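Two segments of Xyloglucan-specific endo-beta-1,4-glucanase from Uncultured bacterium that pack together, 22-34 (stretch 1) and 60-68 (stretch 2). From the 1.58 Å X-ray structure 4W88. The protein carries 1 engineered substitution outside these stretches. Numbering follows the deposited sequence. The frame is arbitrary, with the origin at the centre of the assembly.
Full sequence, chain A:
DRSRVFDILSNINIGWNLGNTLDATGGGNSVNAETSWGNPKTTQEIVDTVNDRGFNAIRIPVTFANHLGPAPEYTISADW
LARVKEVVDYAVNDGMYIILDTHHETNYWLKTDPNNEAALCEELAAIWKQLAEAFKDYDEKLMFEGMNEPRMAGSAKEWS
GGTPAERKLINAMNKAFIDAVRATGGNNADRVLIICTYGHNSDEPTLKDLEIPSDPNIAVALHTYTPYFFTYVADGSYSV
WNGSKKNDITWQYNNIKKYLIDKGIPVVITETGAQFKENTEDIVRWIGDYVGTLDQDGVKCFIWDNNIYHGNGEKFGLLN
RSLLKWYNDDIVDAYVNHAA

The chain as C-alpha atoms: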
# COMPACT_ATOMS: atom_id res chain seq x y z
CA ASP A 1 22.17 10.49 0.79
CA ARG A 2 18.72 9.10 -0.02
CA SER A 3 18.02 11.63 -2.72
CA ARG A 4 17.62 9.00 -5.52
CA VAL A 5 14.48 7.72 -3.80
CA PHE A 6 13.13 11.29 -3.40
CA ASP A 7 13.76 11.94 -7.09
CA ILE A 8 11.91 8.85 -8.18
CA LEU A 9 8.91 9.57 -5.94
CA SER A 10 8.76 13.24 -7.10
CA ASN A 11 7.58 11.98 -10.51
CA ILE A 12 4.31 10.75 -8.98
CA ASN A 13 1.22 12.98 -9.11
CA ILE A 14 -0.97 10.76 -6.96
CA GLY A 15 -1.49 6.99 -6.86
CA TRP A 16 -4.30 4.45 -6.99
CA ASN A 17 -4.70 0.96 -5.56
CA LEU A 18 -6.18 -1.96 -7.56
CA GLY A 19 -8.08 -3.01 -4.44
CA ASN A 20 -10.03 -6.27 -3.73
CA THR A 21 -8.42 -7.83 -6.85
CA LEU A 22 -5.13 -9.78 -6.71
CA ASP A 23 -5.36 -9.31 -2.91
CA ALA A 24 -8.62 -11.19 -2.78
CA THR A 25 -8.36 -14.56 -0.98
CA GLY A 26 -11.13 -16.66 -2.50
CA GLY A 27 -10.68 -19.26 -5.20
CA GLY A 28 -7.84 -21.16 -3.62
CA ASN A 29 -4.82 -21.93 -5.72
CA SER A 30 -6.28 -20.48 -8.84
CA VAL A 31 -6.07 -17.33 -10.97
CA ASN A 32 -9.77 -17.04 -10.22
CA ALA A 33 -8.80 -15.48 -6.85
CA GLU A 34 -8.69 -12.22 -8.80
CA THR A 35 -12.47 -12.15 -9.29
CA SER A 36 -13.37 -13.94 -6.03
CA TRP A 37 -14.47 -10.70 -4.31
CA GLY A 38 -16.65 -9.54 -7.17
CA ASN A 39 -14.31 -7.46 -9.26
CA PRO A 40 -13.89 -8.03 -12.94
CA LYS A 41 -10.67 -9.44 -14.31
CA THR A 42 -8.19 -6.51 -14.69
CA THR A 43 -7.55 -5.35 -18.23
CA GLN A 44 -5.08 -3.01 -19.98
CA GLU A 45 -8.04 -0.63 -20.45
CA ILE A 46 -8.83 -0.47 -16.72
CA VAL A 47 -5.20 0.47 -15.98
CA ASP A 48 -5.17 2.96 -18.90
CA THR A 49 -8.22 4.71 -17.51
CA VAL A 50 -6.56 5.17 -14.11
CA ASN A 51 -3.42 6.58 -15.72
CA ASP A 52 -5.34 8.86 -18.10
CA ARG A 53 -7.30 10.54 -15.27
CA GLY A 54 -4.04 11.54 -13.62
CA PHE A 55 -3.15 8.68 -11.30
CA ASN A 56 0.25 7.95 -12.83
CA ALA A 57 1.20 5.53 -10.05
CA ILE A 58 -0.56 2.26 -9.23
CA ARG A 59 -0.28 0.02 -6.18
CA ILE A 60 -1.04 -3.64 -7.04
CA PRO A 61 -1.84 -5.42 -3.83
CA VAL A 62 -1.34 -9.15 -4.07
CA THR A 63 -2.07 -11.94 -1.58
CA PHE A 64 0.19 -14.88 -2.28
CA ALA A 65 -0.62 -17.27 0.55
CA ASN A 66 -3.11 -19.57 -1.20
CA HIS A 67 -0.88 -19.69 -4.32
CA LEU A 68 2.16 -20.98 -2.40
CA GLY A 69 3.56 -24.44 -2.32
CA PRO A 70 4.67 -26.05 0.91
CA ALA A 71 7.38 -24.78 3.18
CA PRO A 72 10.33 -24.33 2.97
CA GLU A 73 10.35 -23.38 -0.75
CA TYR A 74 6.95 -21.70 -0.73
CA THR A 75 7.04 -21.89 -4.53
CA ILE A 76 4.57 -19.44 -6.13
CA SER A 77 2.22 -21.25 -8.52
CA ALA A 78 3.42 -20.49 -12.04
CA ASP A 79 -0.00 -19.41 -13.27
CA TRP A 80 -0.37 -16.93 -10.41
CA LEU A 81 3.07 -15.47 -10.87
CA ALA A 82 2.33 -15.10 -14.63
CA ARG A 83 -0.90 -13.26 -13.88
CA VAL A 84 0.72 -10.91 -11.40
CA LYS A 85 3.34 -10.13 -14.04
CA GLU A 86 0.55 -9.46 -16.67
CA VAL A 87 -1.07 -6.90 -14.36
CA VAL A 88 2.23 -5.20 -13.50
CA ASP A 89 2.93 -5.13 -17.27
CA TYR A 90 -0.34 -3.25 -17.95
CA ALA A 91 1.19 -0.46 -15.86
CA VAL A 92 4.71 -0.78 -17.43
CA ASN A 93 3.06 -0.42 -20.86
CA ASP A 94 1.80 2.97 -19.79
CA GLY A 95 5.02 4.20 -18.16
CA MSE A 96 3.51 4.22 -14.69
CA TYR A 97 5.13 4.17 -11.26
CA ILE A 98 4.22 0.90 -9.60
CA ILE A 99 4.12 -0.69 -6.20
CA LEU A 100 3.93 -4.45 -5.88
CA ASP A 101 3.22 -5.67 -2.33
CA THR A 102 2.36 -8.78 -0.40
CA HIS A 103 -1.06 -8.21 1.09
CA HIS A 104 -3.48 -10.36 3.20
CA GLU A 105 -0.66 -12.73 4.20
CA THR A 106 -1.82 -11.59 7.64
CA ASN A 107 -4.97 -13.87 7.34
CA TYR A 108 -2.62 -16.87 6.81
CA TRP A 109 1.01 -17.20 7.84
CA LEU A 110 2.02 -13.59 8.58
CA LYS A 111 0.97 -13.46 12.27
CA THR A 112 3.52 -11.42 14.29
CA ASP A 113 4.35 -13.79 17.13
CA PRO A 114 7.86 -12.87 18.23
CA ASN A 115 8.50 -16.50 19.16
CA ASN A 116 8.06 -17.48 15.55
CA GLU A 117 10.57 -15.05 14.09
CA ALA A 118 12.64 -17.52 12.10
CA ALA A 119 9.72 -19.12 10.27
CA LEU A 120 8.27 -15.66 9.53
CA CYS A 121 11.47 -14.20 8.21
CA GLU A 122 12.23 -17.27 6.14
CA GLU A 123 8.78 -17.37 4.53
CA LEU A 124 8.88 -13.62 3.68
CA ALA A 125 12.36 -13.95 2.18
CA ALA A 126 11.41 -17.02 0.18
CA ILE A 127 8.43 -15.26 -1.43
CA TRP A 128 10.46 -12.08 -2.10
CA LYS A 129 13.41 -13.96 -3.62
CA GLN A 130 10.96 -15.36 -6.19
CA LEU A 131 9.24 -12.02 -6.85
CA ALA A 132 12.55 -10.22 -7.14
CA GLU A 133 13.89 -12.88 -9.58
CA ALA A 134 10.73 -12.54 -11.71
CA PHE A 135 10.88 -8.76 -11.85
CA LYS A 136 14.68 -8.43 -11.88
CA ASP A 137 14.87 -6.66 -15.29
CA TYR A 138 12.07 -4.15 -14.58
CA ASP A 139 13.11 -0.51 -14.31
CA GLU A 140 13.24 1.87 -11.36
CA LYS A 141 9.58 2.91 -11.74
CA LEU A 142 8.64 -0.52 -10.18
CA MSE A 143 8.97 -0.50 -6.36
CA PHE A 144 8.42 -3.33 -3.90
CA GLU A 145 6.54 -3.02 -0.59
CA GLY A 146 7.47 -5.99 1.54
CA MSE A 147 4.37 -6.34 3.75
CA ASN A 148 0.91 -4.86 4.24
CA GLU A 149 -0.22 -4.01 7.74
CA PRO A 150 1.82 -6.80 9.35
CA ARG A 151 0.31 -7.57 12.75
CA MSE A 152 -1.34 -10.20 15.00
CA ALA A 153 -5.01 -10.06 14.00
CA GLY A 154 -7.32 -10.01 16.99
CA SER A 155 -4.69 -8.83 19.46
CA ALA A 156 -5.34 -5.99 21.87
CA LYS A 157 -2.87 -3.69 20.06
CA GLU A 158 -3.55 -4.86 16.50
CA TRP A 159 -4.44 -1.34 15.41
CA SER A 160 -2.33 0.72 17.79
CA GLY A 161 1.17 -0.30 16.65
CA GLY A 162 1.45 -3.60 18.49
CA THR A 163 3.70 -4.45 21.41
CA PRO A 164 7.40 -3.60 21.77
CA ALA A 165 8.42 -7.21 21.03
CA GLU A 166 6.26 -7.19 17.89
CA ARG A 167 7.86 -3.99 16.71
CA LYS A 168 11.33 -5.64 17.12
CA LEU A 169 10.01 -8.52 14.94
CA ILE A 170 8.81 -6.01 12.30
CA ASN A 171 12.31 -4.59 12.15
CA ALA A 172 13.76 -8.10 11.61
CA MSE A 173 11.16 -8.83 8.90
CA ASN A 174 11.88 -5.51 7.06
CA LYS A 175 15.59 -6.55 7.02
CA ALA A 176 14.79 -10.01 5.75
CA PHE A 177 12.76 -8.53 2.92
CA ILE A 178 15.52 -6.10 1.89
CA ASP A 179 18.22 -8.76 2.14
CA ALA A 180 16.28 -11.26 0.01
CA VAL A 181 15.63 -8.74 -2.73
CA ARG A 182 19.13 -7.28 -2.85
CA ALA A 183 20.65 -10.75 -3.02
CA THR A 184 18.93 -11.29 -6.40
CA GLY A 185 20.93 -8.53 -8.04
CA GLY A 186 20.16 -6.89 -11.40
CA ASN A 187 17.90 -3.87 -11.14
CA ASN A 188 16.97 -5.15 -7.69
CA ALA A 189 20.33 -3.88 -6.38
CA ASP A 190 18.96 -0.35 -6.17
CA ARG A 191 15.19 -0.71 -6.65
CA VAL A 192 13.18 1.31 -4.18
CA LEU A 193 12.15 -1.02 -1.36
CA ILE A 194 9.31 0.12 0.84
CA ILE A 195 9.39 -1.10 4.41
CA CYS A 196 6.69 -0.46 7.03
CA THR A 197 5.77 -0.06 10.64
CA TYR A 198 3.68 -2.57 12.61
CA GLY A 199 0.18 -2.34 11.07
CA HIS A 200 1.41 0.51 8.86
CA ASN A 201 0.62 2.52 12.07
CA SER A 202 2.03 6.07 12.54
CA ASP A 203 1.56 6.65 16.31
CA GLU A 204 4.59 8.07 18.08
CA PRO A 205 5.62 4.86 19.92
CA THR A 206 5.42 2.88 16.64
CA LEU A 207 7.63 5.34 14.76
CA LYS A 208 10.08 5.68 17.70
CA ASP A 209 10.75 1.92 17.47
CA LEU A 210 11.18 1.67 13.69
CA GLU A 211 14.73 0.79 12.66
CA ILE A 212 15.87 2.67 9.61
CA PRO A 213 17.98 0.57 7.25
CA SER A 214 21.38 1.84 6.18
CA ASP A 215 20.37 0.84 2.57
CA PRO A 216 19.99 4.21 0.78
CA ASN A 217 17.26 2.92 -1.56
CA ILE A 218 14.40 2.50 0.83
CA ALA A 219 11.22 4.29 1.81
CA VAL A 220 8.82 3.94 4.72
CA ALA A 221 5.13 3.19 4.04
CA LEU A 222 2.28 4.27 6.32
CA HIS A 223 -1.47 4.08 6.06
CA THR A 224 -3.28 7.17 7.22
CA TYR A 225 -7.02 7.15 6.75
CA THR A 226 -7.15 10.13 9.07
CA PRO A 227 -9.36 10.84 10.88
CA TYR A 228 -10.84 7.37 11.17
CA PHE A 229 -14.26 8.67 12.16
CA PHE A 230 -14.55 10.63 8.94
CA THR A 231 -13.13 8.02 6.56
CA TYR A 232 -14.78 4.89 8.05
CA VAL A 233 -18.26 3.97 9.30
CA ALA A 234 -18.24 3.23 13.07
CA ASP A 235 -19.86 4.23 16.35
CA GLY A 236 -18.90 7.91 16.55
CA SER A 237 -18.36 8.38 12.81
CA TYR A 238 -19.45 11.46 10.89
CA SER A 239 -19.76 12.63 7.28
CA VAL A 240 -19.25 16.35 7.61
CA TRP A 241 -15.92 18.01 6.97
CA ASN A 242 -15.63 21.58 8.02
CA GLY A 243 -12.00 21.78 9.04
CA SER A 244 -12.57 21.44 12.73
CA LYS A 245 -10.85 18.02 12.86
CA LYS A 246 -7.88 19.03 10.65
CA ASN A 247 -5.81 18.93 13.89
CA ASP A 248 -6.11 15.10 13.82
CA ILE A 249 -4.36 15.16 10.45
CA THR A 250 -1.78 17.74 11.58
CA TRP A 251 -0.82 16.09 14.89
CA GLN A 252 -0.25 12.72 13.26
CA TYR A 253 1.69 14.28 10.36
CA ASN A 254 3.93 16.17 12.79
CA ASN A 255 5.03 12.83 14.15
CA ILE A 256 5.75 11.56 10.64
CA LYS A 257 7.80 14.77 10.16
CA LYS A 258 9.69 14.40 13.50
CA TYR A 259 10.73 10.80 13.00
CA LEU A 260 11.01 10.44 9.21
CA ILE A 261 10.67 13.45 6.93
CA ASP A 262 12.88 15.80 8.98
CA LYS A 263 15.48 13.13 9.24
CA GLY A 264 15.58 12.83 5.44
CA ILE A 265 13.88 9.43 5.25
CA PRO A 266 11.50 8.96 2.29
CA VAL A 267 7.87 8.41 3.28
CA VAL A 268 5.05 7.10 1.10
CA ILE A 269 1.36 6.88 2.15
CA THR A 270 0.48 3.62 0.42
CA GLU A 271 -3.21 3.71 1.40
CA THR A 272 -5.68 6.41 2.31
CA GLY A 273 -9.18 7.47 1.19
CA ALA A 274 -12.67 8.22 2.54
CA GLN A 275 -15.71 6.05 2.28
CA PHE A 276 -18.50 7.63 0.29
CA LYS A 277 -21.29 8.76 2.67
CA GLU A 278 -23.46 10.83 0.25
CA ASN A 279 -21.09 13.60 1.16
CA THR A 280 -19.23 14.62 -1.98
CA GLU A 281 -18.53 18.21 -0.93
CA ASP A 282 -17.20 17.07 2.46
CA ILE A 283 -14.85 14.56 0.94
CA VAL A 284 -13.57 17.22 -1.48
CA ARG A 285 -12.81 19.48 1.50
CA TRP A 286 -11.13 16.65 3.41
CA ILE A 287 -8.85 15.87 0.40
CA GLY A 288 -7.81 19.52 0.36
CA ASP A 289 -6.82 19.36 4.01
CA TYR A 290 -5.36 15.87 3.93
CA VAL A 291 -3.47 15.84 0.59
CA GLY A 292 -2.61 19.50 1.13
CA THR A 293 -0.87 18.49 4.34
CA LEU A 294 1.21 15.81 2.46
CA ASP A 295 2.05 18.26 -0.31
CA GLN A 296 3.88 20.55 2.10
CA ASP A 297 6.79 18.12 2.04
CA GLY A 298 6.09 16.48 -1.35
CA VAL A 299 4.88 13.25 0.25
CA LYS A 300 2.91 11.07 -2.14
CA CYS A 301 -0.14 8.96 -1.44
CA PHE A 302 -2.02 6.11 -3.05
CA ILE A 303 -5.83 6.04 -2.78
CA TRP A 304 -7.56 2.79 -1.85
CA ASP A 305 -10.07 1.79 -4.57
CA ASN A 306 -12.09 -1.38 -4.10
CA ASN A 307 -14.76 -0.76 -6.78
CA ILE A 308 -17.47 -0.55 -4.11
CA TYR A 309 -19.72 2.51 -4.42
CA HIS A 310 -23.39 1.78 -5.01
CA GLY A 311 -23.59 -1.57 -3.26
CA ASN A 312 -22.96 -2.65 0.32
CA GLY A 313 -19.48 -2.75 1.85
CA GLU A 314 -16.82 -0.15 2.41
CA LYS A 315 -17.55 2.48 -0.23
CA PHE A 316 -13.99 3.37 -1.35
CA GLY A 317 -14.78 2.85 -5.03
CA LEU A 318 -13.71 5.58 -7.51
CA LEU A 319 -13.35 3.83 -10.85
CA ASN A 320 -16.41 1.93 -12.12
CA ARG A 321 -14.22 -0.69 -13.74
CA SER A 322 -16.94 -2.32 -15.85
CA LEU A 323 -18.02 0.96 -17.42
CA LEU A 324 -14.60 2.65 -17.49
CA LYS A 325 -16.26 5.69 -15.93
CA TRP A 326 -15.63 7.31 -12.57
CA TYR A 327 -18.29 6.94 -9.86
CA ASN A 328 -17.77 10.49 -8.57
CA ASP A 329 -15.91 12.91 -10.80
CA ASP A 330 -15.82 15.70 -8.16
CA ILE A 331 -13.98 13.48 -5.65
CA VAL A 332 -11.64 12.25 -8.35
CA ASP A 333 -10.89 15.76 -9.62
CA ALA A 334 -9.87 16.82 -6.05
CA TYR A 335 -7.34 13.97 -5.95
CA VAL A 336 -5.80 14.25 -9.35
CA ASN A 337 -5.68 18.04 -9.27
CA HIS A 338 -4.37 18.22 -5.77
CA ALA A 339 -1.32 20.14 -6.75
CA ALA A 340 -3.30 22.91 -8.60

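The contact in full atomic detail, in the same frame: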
# COMPACT_ATOMS: atom_id res chain seq x y z
N LEU A 22 -6.11 -8.72 -6.92
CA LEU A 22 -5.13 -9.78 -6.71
C LEU A 22 -4.90 -10.08 -5.20
O LEU A 22 -4.30 -11.10 -4.85
CB LEU A 22 -3.85 -9.46 -7.42
CG LEU A 22 -4.00 -9.30 -8.94
CD1 LEU A 22 -2.64 -8.94 -9.48
CD2 LEU A 22 -4.45 -10.58 -9.60
N ASP A 23 -5.38 -9.18 -4.35
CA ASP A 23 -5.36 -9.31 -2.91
C ASP A 23 -6.50 -10.13 -2.37
O ASP A 23 -6.45 -10.54 -1.20
CB ASP A 23 -5.37 -7.94 -2.20
CG ASP A 23 -6.38 -6.94 -2.79
OD1 ASP A 23 -6.48 -6.78 -4.05
OD2 ASP A 23 -7.06 -6.26 -1.96
N ALA A 24 -7.51 -10.35 -3.19
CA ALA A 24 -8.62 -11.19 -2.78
C ALA A 24 -8.18 -12.63 -2.50
O ALA A 24 -7.33 -13.17 -3.17
CB ALA A 24 -9.72 -11.15 -3.82
N THR A 25 -8.85 -13.28 -1.56
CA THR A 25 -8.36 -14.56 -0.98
C THR A 25 -9.28 -15.74 -1.26
O THR A 25 -9.03 -16.85 -0.78
CB THR A 25 -8.22 -14.42 0.53
OG1 THR A 25 -9.51 -14.19 1.12
CG2 THR A 25 -7.19 -13.33 0.88
N GLY A 26 -10.31 -15.55 -2.09
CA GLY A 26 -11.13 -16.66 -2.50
C GLY A 26 -10.45 -17.40 -3.65
O GLY A 26 -9.43 -16.98 -4.18
N GLY A 27 -11.10 -18.46 -4.05
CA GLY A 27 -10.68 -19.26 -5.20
C GLY A 27 -9.54 -20.21 -5.01
O GLY A 27 -9.15 -20.92 -6.01
N GLY A 28 -8.95 -20.24 -3.83
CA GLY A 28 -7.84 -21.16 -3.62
C GLY A 28 -6.62 -20.93 -4.48
O GLY A 28 -6.24 -19.79 -4.77
N ASN A 29 -6.04 -22.03 -4.95
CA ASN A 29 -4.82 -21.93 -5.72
C ASN A 29 -5.18 -21.81 -7.18
O ASN A 29 -4.84 -22.68 -7.98
CB ASN A 29 -3.89 -23.14 -5.46
CG ASN A 29 -2.62 -23.11 -6.22
OD1 ASN A 29 -2.03 -22.12 -6.47
ND2 ASN A 29 -2.19 -24.27 -6.57
N SER A 30 -5.75 -20.68 -7.54
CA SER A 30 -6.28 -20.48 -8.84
C SER A 30 -6.16 -19.00 -9.20
O SER A 30 -6.31 -18.11 -8.33
CB SER A 30 -7.79 -20.84 -8.86
OG SER A 30 -8.23 -20.44 -10.14
N VAL A 31 -5.95 -18.72 -10.48
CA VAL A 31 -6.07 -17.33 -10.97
C VAL A 31 -7.46 -16.68 -10.75
O VAL A 31 -7.58 -15.45 -10.75
CB VAL A 31 -5.61 -17.15 -12.45
CG1 VAL A 31 -4.14 -17.54 -12.60
CG2 VAL A 31 -6.53 -17.90 -13.36
N ASN A 32 -8.47 -17.52 -10.49
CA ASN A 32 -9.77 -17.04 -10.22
C ASN A 32 -9.91 -16.27 -8.90
O ASN A 32 -10.95 -15.63 -8.65
CB ASN A 32 -10.79 -18.15 -10.32
CG ASN A 32 -10.88 -18.65 -11.73
OD1 ASN A 32 -10.86 -17.87 -12.73
ND2 ASN A 32 -10.91 -19.93 -11.85
N ALA A 33 -8.83 -16.32 -8.08
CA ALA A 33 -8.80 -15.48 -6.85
C ALA A 33 -9.06 -14.03 -7.19
O ALA A 33 -9.71 -13.30 -6.41
CB ALA A 33 -7.47 -15.61 -6.13
N GLU A 34 -8.57 -13.61 -8.37
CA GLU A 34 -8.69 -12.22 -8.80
C GLU A 34 -10.12 -11.67 -8.81
O GLU A 34 -10.32 -10.52 -8.44
CB GLU A 34 -8.04 -12.02 -10.17
CG GLU A 34 -8.10 -10.58 -10.65
CD GLU A 34 -7.34 -10.33 -11.93
OE1 GLU A 34 -6.85 -11.35 -12.52
OE2 GLU A 34 -7.27 -9.16 -12.40
N ILE A 60 -0.45 -2.38 -6.68
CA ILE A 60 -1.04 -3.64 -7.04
C ILE A 60 -0.90 -4.54 -5.85
O ILE A 60 0.15 -5.20 -5.64
CB ILE A 60 -0.35 -4.24 -8.26
CG1 ILE A 60 -0.44 -3.25 -9.47
CG2 ILE A 60 -0.96 -5.58 -8.65
CD1 ILE A 60 0.41 -3.54 -10.67
N PRO A 61 -1.92 -4.53 -4.99
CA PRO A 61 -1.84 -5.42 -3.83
C PRO A 61 -2.08 -6.85 -4.25
O PRO A 61 -2.98 -7.14 -5.04
CB PRO A 61 -2.96 -4.92 -2.95
CG PRO A 61 -3.91 -4.23 -3.86
CD PRO A 61 -3.11 -3.68 -4.99
N VAL A 62 -1.28 -7.75 -3.69
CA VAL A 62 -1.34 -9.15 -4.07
C VAL A 62 -1.26 -10.03 -2.81
O VAL A 62 -0.35 -9.85 -2.00
CB VAL A 62 -0.22 -9.58 -4.99
CG1 VAL A 62 -0.40 -11.00 -5.43
CG2 VAL A 62 -0.16 -8.70 -6.23
N THR A 63 -2.17 -10.99 -2.68
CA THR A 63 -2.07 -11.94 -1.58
C THR A 63 -1.58 -13.23 -2.20
O THR A 63 -2.22 -13.81 -3.10
CB THR A 63 -3.45 -12.19 -0.85
OG1 THR A 63 -3.92 -10.89 -0.37
CG2 THR A 63 -3.25 -13.13 0.32
N PHE A 64 -0.45 -13.70 -1.68
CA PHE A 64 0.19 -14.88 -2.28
C PHE A 64 -0.16 -16.18 -1.58
O PHE A 64 -0.11 -17.22 -2.21
CB PHE A 64 1.69 -14.67 -2.21
CG PHE A 64 2.14 -13.63 -3.19
CD1 PHE A 64 2.37 -14.01 -4.53
CD2 PHE A 64 2.30 -12.32 -2.82
CE1 PHE A 64 2.77 -13.04 -5.46
CE2 PHE A 64 2.68 -11.35 -3.80
CZ PHE A 64 2.88 -11.72 -5.14
N ALA A 65 -0.49 -16.10 -0.28
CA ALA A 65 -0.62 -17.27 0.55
C ALA A 65 -1.23 -18.52 -0.14
O ALA A 65 -0.62 -19.62 -0.12
CB ALA A 65 -1.40 -16.95 1.84
N ASN A 66 -2.47 -18.40 -0.62
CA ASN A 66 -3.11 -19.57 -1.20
C ASN A 66 -2.50 -20.09 -2.53
O ASN A 66 -2.84 -21.21 -2.98
CB ASN A 66 -4.56 -19.29 -1.43
CG ASN A 66 -5.32 -19.13 -0.17
OD1 ASN A 66 -4.94 -19.63 0.91
ND2 ASN A 66 -6.41 -18.43 -0.25
N HIS A 67 -1.57 -19.34 -3.06
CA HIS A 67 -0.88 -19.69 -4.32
C HIS A 67 0.50 -20.26 -4.05
O HIS A 67 1.26 -20.49 -4.98
CB HIS A 67 -0.78 -18.47 -5.25
CG HIS A 67 -2.09 -17.76 -5.45
ND1 HIS A 67 -3.09 -18.20 -6.31
CD2 HIS A 67 -2.62 -16.74 -4.76
CE1 HIS A 67 -4.16 -17.42 -6.15
NE2 HIS A 67 -3.89 -16.51 -5.23
N LEU A 68 0.84 -20.45 -2.79
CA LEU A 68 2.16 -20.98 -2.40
C LEU A 68 2.17 -22.46 -2.17
O LEU A 68 1.29 -23.02 -1.56
CB LEU A 68 2.67 -20.31 -1.12
CG LEU A 68 2.75 -18.79 -1.08
CD1 LEU A 68 3.15 -18.27 0.25
CD2 LEU A 68 3.66 -18.23 -2.20
O HOH W 1 -4.66 -6.18 -7.02
O HOH W 2 -4.89 -14.19 -4.03
O HOH W 3 -6.83 -17.59 -3.14
O HOH W 4 -2.51 -20.13 -8.18

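Two irregular segments of the xyloglucanase chain, 22-34 and 60-68, lie side by side and bury 598 Å² between them, with His67, Asn66 and Leu22 covering the most surface. The backbones run in the same direction and come close at two points, Asp23 CA to Val62 CA at 4.2 Å and Asn29 CA to His67 CA at 4.7 Å. At the first of these, Leu22 points its side chain toward stretch 2. Its CD1 meets Ile60 CG2 at 3.8 Å and its CB lies 4.0 Å from Val62 CG2, a small apolar patch in the buried interior. The backbone of Leu22 is held at both ends: Thr63 N donates to Leu22 O (3.0 Å) in a nearly straight bond of 173°, while water 1 accepts from Leu22 N (2.9 Å) and donates to Pro61 O (2.8 Å). Asp23 N also approaches Pro61 O, at 3.2 Å, but the angle is too poor for a hydrogen bond. Thr63 adds a second direct bond, its OG1 donating to Asp23 O at 2.7 Å, so one residue ties down two consecutive carbonyls of stretch 1. Its methyl CG2 rests 4.0 Å from Thr25 CG2.

Farther along, stretch 2 makes a 3-10 turn at 65-67, with His67 N bonded to Phe64 O (2.7 Å), and this turn carries the two polar side chains that fit against the glycine-rich loop. Asn66 points toward that loop. Its ND2 lies 3.1 Å from Thr25 O and donates to water 3 (3.0 Å), which in turn lies within hydrogen-bonding distance of Gly26 O (2.9 Å) and Gly28 O (2.8 Å). Beside it, Asn29 CB packs 3.3 Å from Asn66 O. Gly27 and Gly28 both have positive phi, a conformation that favours glycine, as the loop turns past Asn66.

His67 covers the largest area, 83 Å². Its CA-to-CB bond points sideways, but the end of the side chain, with chi1 near -50° (m), comes nearer to stretch 1. Ser30 O, 3.1 Å from His67 CE1, and Ala33 CB, 3.8 Å from the same atom, lie at the ring edge; Ser30 O also accepts a backbone bond from Ala33 N (3.1 Å). Both ring nitrogens reach water: NE2 lies 2.8 Å from water 2, which is also 2.8 Å from Ala24 O and 2.9 Å from Thr63 O, and ND1 lies 2.7 Å from water 4, which donates to Asn29 OD1 (2.7 Å). Solvent thus extends the direct contacts, linking the imidazole to stretch 1 through both nitrogens.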